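Local atomic coordinates of sensor protein (Vibrio cholerae O1 biovar El Tor, PDB entry 3MXQ), a protein that probably acts as a sensor histidine kinase, using ATP to phosphorylate a protein histidine, and is represented here by its N-terminal PAS sensor domain. Residues Asp76-Lys79 against Arg80-Thr84. Sequence-based numbering, arbitrary orientation.
Sequences DYLK and RKIDT
Lys79 and Asp83, one helical turn apart, are joined by a salt bridge in which NZ meets OD2 at 3.0 Å, nearly in line with the C-O bond of the carboxylate. From CB, close to the helix backbone, the lysine runs to CG, 3.4 Å from Asp83 OD2, and continues extended through CD and CE. Only the last torsion bends (chi4 -77°), and this turns NZ back onto the same oxygen. A long, flexible lysine suits this exposed flank, while the short aspartate, whose OD1 takes a hydrogen bond with Tyr42 OH, ties the helix to a neighbouring loop.

On another flank Lys81 crosses the Tyr77 ring. Its CG sits over one face, 4.2 Å above the plane and displaced toward the rim, and the bend at chi2 (-60°) carries CE to the phenol end, near CZ at 3.5 Å. The polar ends turn to other partners: Tyr77 OH bonds with Glu97 N and Lys81 NZ with Ser94 OG, in and just after the edge strand 92-95. Leu78 and Ile82, branched and apolar, belong to the buried side, as does Tyr77, whose flat ring offers a face to the lysine methylenes. Leu78 CD2 lies 4.1 Å from Ile82 CD1; the two pack on Leu139 and Val137 of strand 134-145, respectively.

Beneath the side chains, backbone bonds such as Ile82 N to Leu78 O (2.8 Å) set the i to i+4 spacing. Thr84 OG1 and N both reach Arg80 O, from opposite faces of its plane. The whole is an amphipathic alpha-helix with an i/i+4 lysine-aspartate bridge, here the helix 75-88 that packs against the antiparallel sheet of a PAS fold.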
loop_
_atom_site.group_PDB
_atom_site.type_symbol
_atom_site.label_atom_id
_atom_site.label_comp_id
_atom_site.label_asym_id
_atom_site.label_seq_id
_atom_site.Cartn_x
_atom_site.Cartn_y
_atom_site.Cartn_z
ATOM N N ASP A 76 -16.057 -22.162 -17.871
ATOM C CA ASP A 76 -16.269 -23.378 -17.092
ATOM C C ASP A 76 -15.627 -23.327 -15.719
ATOM O O ASP A 76 -16.282 -23.570 -14.708
ATOM C CB ASP A 76 -15.706 -24.580 -17.840
ATOM C CG ASP A 76 -16.771 -25.369 -18.542
ATOM O OD1 ASP A 76 -16.418 -26.281 -19.336
ATOM O OD2 ASP A 76 -17.965 -25.075 -18.293
ATOM N N TYR A 77 -14.335 -23.032 -15.708
ATOM C CA TYR A 77 -13.562 -22.988 -14.493
ATOM C C TYR A 77 -14.076 -21.867 -13.577
ATOM O O TYR A 77 -14.373 -22.099 -12.400
ATOM C CB TYR A 77 -12.080 -22.818 -14.842
ATOM C CG TYR A 77 -11.168 -22.880 -13.657
ATOM C CD1 TYR A 77 -10.406 -21.775 -13.284
ATOM C CD2 TYR A 77 -11.066 -24.043 -12.897
ATOM C CE1 TYR A 77 -9.564 -21.831 -12.180
ATOM C CE2 TYR A 77 -10.239 -24.106 -11.793
ATOM C CZ TYR A 77 -9.488 -23.004 -11.441
ATOM O OH TYR A 77 -8.668 -23.076 -10.342
ATOM N N LEU A 78 -14.210 -20.670 -14.143
ATOM C CA LEU A 78 -14.717 -19.503 -13.442
ATOM C C LEU A 78 -16.086 -19.702 -12.812
ATOM O O LEU A 78 -16.310 -19.267 -11.677
ATOM C CB LEU A 78 -14.765 -18.301 -14.382
ATOM C CG LEU A 78 -13.646 -17.269 -14.239
ATOM C CD1 LEU A 78 -13.882 -16.077 -15.163
ATOM C CD2 LEU A 78 -13.535 -16.810 -12.799
ATOM N N LYS A 79 -17.002 -20.333 -13.547
ATOM C CA LYS A 79 -18.332 -20.611 -13.030
ATOM C C LYS A 79 -18.276 -21.558 -11.838
ATOM O O LYS A 79 -19.016 -21.381 -10.867
ATOM C CB LYS A 79 -19.245 -21.171 -14.112
ATOM C CG LYS A 79 -20.727 -21.148 -13.731
ATOM C CD LYS A 79 -21.624 -21.603 -14.879
ATOM C CE LYS A 79 -23.084 -21.336 -14.580
ATOM N NZ LYS A 79 -23.640 -22.330 -13.625
ATOM N N ARG A 80 -17.391 -22.550 -11.893
ATOM C CA ARG A 80 -17.271 -23.468 -10.775
ATOM C C ARG A 80 -16.744 -22.742 -9.541
ATOM O O ARG A 80 -17.188 -22.984 -8.425
ATOM C CB ARG A 80 -16.404 -24.684 -11.114
ATOM C CG ARG A 80 -16.475 -25.777 -10.048
ATOM C CD ARG A 80 -15.733 -27.034 -10.429
ATOM N NE ARG A 80 -16.454 -27.817 -11.445
ATOM C CZ ARG A 80 -17.569 -28.524 -11.223
ATOM N NH1 ARG A 80 -18.139 -28.546 -10.021
ATOM N NH2 ARG A 80 -18.134 -29.193 -12.213
ATOM N N LYS A 81 -15.800 -21.842 -9.757
ATOM C CA LYS A 81 -15.247 -21.064 -8.681
ATOM C C LYS A 81 -16.265 -20.095 -8.096
ATOM O O LYS A 81 -16.433 -20.036 -6.878
ATOM C CB LYS A 81 -14.012 -20.329 -9.160
ATOM C CG LYS A 81 -12.876 -21.237 -9.495
ATOM C CD LYS A 81 -12.475 -22.032 -8.287
ATOM C CE LYS A 81 -11.018 -22.433 -8.393
ATOM N NZ LYS A 81 -10.454 -22.817 -7.069
ATOM N N ILE A 82 -16.951 -19.345 -8.950
ATOM C CA ILE A 82 -17.921 -18.372 -8.469
ATOM C C ILE A 82 -19.101 -19.068 -7.798
ATOM O O ILE A 82 -19.598 -18.628 -6.761
ATOM C CB ILE A 82 -18.393 -17.457 -9.597
ATOM C CG1 ILE A 82 -17.222 -16.611 -10.105
ATOM C CG2 ILE A 82 -19.510 -16.532 -9.116
ATOM C CD1 ILE A 82 -17.375 -16.180 -11.537
ATOM N N ASP A 83 -19.533 -20.180 -8.382
ATOM C CA ASP A 83 -20.662 -20.917 -7.837
ATOM C C ASP A 83 -20.337 -21.548 -6.492
ATOM O O ASP A 83 -21.184 -21.559 -5.599
ATOM C CB ASP A 83 -21.186 -21.925 -8.852
ATOM C CG ASP A 83 -21.944 -21.248 -9.992
ATOM O OD1 ASP A 83 -22.080 -20.008 -9.966
ATOM O OD2 ASP A 83 -22.411 -21.941 -10.920
ATOM N N THR A 84 -19.103 -22.024 -6.335
ATOM C CA THR A 84 -18.627 -22.536 -5.054
ATOM C C THR A 84 -18.848 -21.485 -3.974
ATOM O O THR A 84 -19.496 -21.754 -2.964
ATOM C CB THR A 84 -17.154 -22.985 -5.131
ATOM O OG1 THR A 84 -17.044 -24.020 -6.109
ATOM C CG2 THR A 84 -16.661 -23.534 -3.806
#